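PDB 5H5M: alpha-catenin-like protein hmp-1 from Caenorhabditis elegans, which binds beta-catenin and actin filaments within the cadherin-catenin complex of adherens junctions, and is required for cell migration and cell shape changes that enclose and elongate the body. Local coordinates for residues R40-S45 against A64-L69; E56-K61 against L111-V116. All blocks are in the same frame, centred on the assembly; numbering follows the deposited sequence.

Both contacts lie in the helical M domain of this vinculin-family protein. After helix 6-17 the chain runs along helix 27-49, which carries 40-45, then turns back into helix 56-80. Interaction 1 closes this short hairpin across the 18 residues between its segments. Before that hairpin is complete, 56-61 at the start of the second of these helices has opened a longer loop of 49 intervening residues, which interaction 2 closes at 111-116 on helix 92-122. The two contacts therefore cross rather than nest. They share helix 56-80 and touch directly where S45 packs on L111, so that three successive helices are tied side by side.

Interaction 1 of 2, residues R40-S45 against A64-L69; sequences RIVSGS and AECNNL
I41 meets L69 of the returning helix through methyl groups alone, its CG2 lying 4.2 Å from L69 CD2, with the two side chains crossing at about a right angle. Both are branched and hydrophobic, as suits a buried place: I41 also packs on I11 and F14 of helix 6-17, and F14 touches L69 as well, so the pair belongs to an interface of several helices.

One residue on, V42 marks the closest pairing of the backbones, its CA being 5.7 Å from the CA of C66. With CG1 anti to the backbone N (chi1 173°), valine spreads both methyls over the same neighbour: CG1 is 4.0 Å and CG2 4.1 Å from C66 CB. A beta-branched residue offers this broad, short surface without a long chain to accommodate.

A turn further along, S45 comes up against the sulfur, its CB 3.6 Å from C66 SG. The thiol thus lies against both V42 and S45. The serine hydroxyl is occupied within its own helix: OG donates to I41 O at 2.8 Å, from above the carbonyl plane, while S45 N reaches the same oxygen from the opposite face. The bond from OG gives the buried hydroxyl an acceptor, while S45 CB faces the cysteine.

The segments run almost exactly antiparallel, at 175° with axes 10.2 Å apart, the geometry expected of neighbouring helices joined by a short turn in a helical bundle. Methyl, methylene and sulfur supply most of the meeting surface; cohesion here rests on van der Waals contact and the burial of apolar groups, with the one hydroxyl in the contact already provided for by its own helix.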
loop_
_atom_site.group_PDB
_atom_site.type_symbol
_atom_site.label_atom_id
_atom_site.label_comp_id
_atom_site.label_asym_id
_atom_site.label_seq_id
_atom_site.Cartn_x
_atom_site.Cartn_y
_atom_site.Cartn_z
ATOM N N ARG A 40 -19.562 10.314 -11.827
ATOM C CA ARG A 40 -18.201 10.072 -12.301
ATOM C C ARG A 40 -17.289 9.717 -11.133
ATOM O O ARG A 40 -16.375 8.902 -11.272
ATOM C CB ARG A 40 -17.654 11.286 -13.056
ATOM C CG ARG A 40 -18.273 11.480 -14.433
ATOM C CD ARG A 40 -17.482 12.470 -15.277
ATOM N NE ARG A 40 -17.593 13.840 -14.782
ATOM C CZ ARG A 40 -18.591 14.666 -15.083
ATOM N NH1 ARG A 40 -19.578 14.262 -15.873
ATOM N NH2 ARG A 40 -18.607 15.896 -14.589
ATOM N N ILE A 41 -17.547 10.336 -9.986
ATOM C CA ILE A 41 -16.845 10.003 -8.752
ATOM C C ILE A 41 -17.173 8.572 -8.332
ATOM O O ILE A 41 -16.281 7.786 -8.007
ATOM C CB ILE A 41 -17.215 10.978 -7.613
ATOM C CG1 ILE A 41 -16.761 12.398 -7.959
ATOM C CG2 ILE A 41 -16.607 10.533 -6.298
ATOM C CD1 ILE A 41 -17.097 13.422 -6.900
ATOM N N VAL A 42 -18.459 8.237 -8.360
ATOM C CA VAL A 42 -18.915 6.914 -7.954
ATOM C C VAL A 42 -18.379 5.830 -8.889
ATOM O O VAL A 42 -17.955 4.766 -8.435
ATOM C CB VAL A 42 -20.455 6.849 -7.902
ATOM C CG1 VAL A 42 -20.929 5.422 -7.652
ATOM C CG2 VAL A 42 -20.984 7.790 -6.830
ATOM N N SER A 43 -18.379 6.110 -10.191
ATOM C CA SER A 43 -17.871 5.151 -11.173
ATOM C C SER A 43 -16.390 4.863 -10.966
ATOM O O SER A 43 -15.970 3.705 -10.958
ATOM C CB SER A 43 -18.108 5.653 -12.597
ATOM O OG SER A 43 -19.473 5.517 -12.955
ATOM N N GLY A 44 -15.603 5.919 -10.795
ATOM C CA GLY A 44 -14.178 5.775 -10.564
ATOM C C GLY A 44 -13.888 5.066 -9.256
ATOM O O GLY A 44 -12.960 4.262 -9.166
ATOM N N SER A 45 -14.690 5.364 -8.239
ATOM C CA SER A 45 -14.551 4.724 -6.936
ATOM C C SER A 45 -14.857 3.233 -7.024
ATOM O O SER A 45 -14.260 2.428 -6.317
ATOM C CB SER A 45 -15.469 5.388 -5.908
ATOM O OG SER A 45 -15.078 6.728 -5.668
ATOM N N ALA A 64 -20.434 1.794 0.386
ATOM C CA ALA A 64 -21.374 2.449 1.293
ATOM C C ALA A 64 -21.298 3.975 1.208
ATOM O O ALA A 64 -22.326 4.652 1.173
ATOM C CB ALA A 64 -21.126 1.990 2.720
ATOM N N GLU A 65 -20.081 4.514 1.174
ATOM C CA GLU A 65 -19.892 5.958 1.130
ATOM C C GLU A 65 -20.307 6.557 -0.208
ATOM O O GLU A 65 -20.662 7.732 -0.279
ATOM C CB GLU A 65 -18.437 6.323 1.431
ATOM C CG GLU A 65 -18.099 6.324 2.914
ATOM C CD GLU A 65 -18.964 7.285 3.712
ATOM O OE1 GLU A 65 -19.315 8.360 3.182
ATOM O OE2 GLU A 65 -19.294 6.963 4.872
ATOM N N CYS A 66 -20.260 5.756 -1.268
ATOM C CA CYS A 66 -20.757 6.209 -2.562
ATOM C C CYS A 66 -22.264 6.412 -2.511
ATOM O O CYS A 66 -22.786 7.391 -3.043
ATOM C CB CYS A 66 -20.394 5.218 -3.669
ATOM S SG CYS A 66 -18.668 5.282 -4.164
ATOM N N ASN A 67 -22.957 5.481 -1.863
ATOM C CA ASN A 67 -24.401 5.578 -1.703
ATOM C C ASN A 67 -24.779 6.746 -0.801
ATOM O O ASN A 67 -25.777 7.422 -1.036
ATOM C CB ASN A 67 -24.969 4.272 -1.143
ATOM C CG ASN A 67 -24.800 3.108 -2.100
ATOM O OD1 ASN A 67 -24.718 3.298 -3.313
ATOM N ND2 ASN A 67 -24.752 1.895 -1.558
ATOM N N ASN A 68 -23.970 6.980 0.229
ATOM C CA ASN A 68 -24.190 8.106 1.128
ATOM C C ASN A 68 -23.972 9.439 0.415
ATOM O O ASN A 68 -24.709 10.400 0.637
ATOM C CB ASN A 68 -23.275 8.009 2.351
ATOM C CG ASN A 68 -23.547 6.771 3.195
ATOM O OD1 ASN A 68 -24.634 6.192 3.144
ATOM N ND2 ASN A 68 -22.557 6.365 3.983
ATOM N N LEU A 69 -22.958 9.485 -0.444
ATOM C CA LEU A 69 -22.662 10.683 -1.220
ATOM C C LEU A 69 -23.803 11.019 -2.184
ATOM O O LEU A 69 -24.169 12.186 -2.334
ATOM C CB LEU A 69 -21.354 10.509 -1.990
ATOM C CG LEU A 69 -20.899 11.692 -2.846
ATOM C CD1 LEU A 69 -20.891 12.982 -2.035
ATOM C CD2 LEU A 69 -19.523 11.417 -3.434
#

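Interaction 2 of 2, residues E56-K61 against L111-V116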
loop_
_atom_site.group_PDB
_atom_site.type_symbol
_atom_site.label_atom_id
_atom_site.label_comp_id
_atom_site.label_asym_id
_atom_site.label_seq_id
_atom_site.Cartn_x
_atom_site.Cartn_y
_atom_site.Cartn_z
ATOM N N GLU A 56 -11.696 -6.808 1.018
ATOM C CA GLU A 56 -13.154 -6.837 1.117
ATOM C C GLU A 56 -13.739 -5.744 2.006
ATOM O O GLU A 56 -14.709 -5.087 1.633
ATOM C CB GLU A 56 -13.616 -8.205 1.624
ATOM C CG GLU A 56 -15.123 -8.327 1.808
ATOM C CD GLU A 56 -15.893 -8.207 0.503
ATOM O OE1 GLU A 56 -15.292 -8.404 -0.576
ATOM O OE2 GLU A 56 -17.106 -7.914 0.557
ATOM N N ASN A 57 -13.154 -5.553 3.182
ATOM C CA ASN A 57 -13.696 -4.611 4.149
ATOM C C ASN A 57 -13.558 -3.159 3.689
ATOM O O ASN A 57 -14.427 -2.333 3.961
ATOM C CB ASN A 57 -13.028 -4.820 5.511
ATOM C CG ASN A 57 -13.327 -3.702 6.493
ATOM O OD1 ASN A 57 -12.599 -2.712 6.566
ATOM N ND2 ASN A 57 -14.414 -3.847 7.243
ATOM N N ARG A 58 -12.482 -2.853 2.969
ATOM C CA ARG A 58 -12.300 -1.506 2.439
ATOM C C ARG A 58 -13.183 -1.306 1.208
ATOM O O ARG A 58 -13.647 -0.201 0.933
ATOM C CB ARG A 58 -10.828 -1.244 2.100
ATOM C CG ARG A 58 -10.502 0.232 1.911
ATOM C CD ARG A 58 -9.056 0.545 2.265
ATOM N NE ARG A 58 -8.902 0.961 3.656
ATOM C CZ ARG A 58 -8.001 0.462 4.495
ATOM N NH1 ARG A 58 -7.158 -0.476 4.090
ATOM N NH2 ARG A 58 -7.940 0.907 5.742
ATOM N N LYS A 59 -13.409 -2.393 0.479
ATOM C CA LYS A 59 -14.313 -2.402 -0.664
ATOM C C LYS A 59 -15.726 -1.983 -0.262
ATOM O O LYS A 59 -16.360 -1.177 -0.939
ATOM C CB LYS A 59 -14.333 -3.795 -1.297
ATOM C CG LYS A 59 -15.330 -3.987 -2.421
ATOM C CD LYS A 59 -15.430 -5.465 -2.784
ATOM C CE LYS A 59 -16.265 -5.684 -4.033
ATOM N NZ LYS A 59 -17.620 -5.079 -3.908
ATOM N N GLN A 60 -16.214 -2.524 0.848
ATOM C CA GLN A 60 -17.576 -2.244 1.283
ATOM C C GLN A 60 -17.728 -0.826 1.832
ATOM O O GLN A 60 -18.796 -0.228 1.719
ATOM C CB GLN A 60 -18.029 -3.267 2.329
ATOM C CG GLN A 60 -18.244 -4.691 1.788
ATOM C CD GLN A 60 -19.112 -4.764 0.525
ATOM O OE1 GLN A 60 -19.903 -3.863 0.228
ATOM N NE2 GLN A 60 -18.964 -5.856 -0.220
ATOM N N LYS A 61 -16.664 -0.285 2.421
ATOM C CA LYS A 61 -16.711 1.083 2.922
ATOM C C LYS A 61 -16.842 2.065 1.764
ATOM O O LYS A 61 -17.591 3.042 1.843
ATOM C CB LYS A 61 -15.468 1.409 3.753
ATOM C CG LYS A 61 -15.454 0.751 5.120
ATOM C CD LYS A 61 -14.237 1.167 5.928
ATOM C CE LYS A 61 -13.070 0.228 5.673
ATOM N NZ LYS A 61 -12.053 0.264 6.759
ATOM N N LEU A 111 -10.587 5.708 -0.382
ATOM C CA LEU A 111 -9.942 5.490 -1.672
ATOM C C LEU A 111 -8.423 5.560 -1.544
ATOM O O LEU A 111 -7.709 4.712 -2.087
ATOM C CB LEU A 111 -10.428 6.515 -2.701
ATOM C CG LEU A 111 -11.913 6.465 -3.076
ATOM C CD1 LEU A 111 -12.326 7.744 -3.783
ATOM C CD2 LEU A 111 -12.217 5.245 -3.941
ATOM N N ARG A 112 -7.937 6.577 -0.831
ATOM C CA ARG A 112 -6.503 6.755 -0.636
ATOM C C ARG A 112 -5.905 5.524 0.030
ATOM O O ARG A 112 -4.847 5.043 -0.371
ATOM C CB ARG A 112 -6.203 8.003 0.208
ATOM C CG ARG A 112 -6.567 9.332 -0.448
ATOM C CD ARG A 112 -5.784 9.600 -1.730
ATOM N NE ARG A 112 -4.623 10.459 -1.500
ATOM C CZ ARG A 112 -3.383 10.013 -1.333
ATOM N NH1 ARG A 112 -3.135 8.709 -1.378
ATOM N NH2 ARG A 112 -2.390 10.869 -1.124
ATOM N N ARG A 113 -6.600 5.007 1.038
ATOM C CA ARG A 113 -6.093 3.882 1.812
ATOM C C ARG A 113 -6.258 2.566 1.060
ATOM O O ARG A 113 -5.586 1.580 1.368
ATOM C CB ARG A 113 -6.782 3.819 3.176
ATOM C CG ARG A 113 -6.358 4.953 4.099
ATOM C CD ARG A 113 -6.921 4.811 5.502
ATOM N NE ARG A 113 -6.447 5.888 6.371
ATOM C CZ ARG A 113 -6.639 5.932 7.685
ATOM N NH1 ARG A 113 -7.298 4.955 8.294
ATOM N NH2 ARG A 113 -6.172 6.953 8.392
ATOM N N ALA A 114 -7.149 2.555 0.071
ATOM C CA ALA A 114 -7.269 1.405 -0.815
ATOM C C ALA A 114 -6.015 1.306 -1.678
ATOM O O ALA A 114 -5.510 0.215 -1.942
ATOM C CB ALA A 114 -8.518 1.512 -1.686
ATOM N N ILE A 115 -5.518 2.460 -2.114
ATOM C CA ILE A 115 -4.279 2.517 -2.877
ATOM C C ILE A 115 -3.092 2.154 -1.978
ATOM O O ILE A 115 -2.187 1.427 -2.390
ATOM C CB ILE A 115 -4.078 3.916 -3.520
ATOM C CG1 ILE A 115 -4.594 3.924 -4.965
ATOM C CG2 ILE A 115 -2.615 4.326 -3.514
ATOM C CD1 ILE A 115 -6.048 3.517 -5.124
ATOM N N VAL A 116 -3.112 2.640 -0.742
ATOM C CA VAL A 116 -2.045 2.331 0.207
ATOM C C VAL A 116 -2.037 0.837 0.543
ATOM O O VAL A 116 -0.973 0.259 0.769
ATOM C CB VAL A 116 -2.173 3.171 1.491
ATOM C CG1 VAL A 116 -1.093 2.802 2.489
ATOM C CG2 VAL A 116 -2.083 4.649 1.153
#
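The shortest side-chain hydrogen bond within these two segments, Q60 NE2 to E56 OE2 at 2.9 Å, is nearly straight (179°) and ties one turn of helix 56-80 to the next, while R58 of the same turn reaches across to R113 and A114. The bond uses an N-H lying in the amide plane of Q60 and meets the carboxylate on its syn side, somewhat out of its plane.

R58 carries most of the contact. Its CG stands anti to the backbone N (chi1 -164°), which sends the chain outward to helix 92-122, and a bend at chi3 then lays the guanidinium alongside that helix. CD comes within 3.5 Å of A114 N and 4.1 Å of A114 CB; alanine suits this spot because its single methyl lets the arginine chain lie close to the helix backbone. Beyond the bend, one face of the guanidinium covers R113 CB, which is 3.6 Å from R58 NE and lies toward the rim of the flat group.

R113 still touches R58 NH2 with its CD, but its end leads away. Its chain crosses that of R58 at about a right angle, and the two guanidinium planes are 80° apart. R58 NH2 and R113 NH1 are nevertheless only 4.8 Å from each other. R58 NH1 forms a salt bridge with D117, and R113 NE forms one with D239.

The contact joins the N-terminal turns of helix 56-80 to helix 92-122 in the M-domain bundle, where L111 and A114 also pack on helix 27-49. The like charges are probably tolerated as neighbours because each is paired with its own acid. R58 joins the segments directly, its CD on A114 and its guanidinium face on R113 CB; the D117 bridge fastens the same two helices just past the segment, and the D239 bridge brings in helix 237-260.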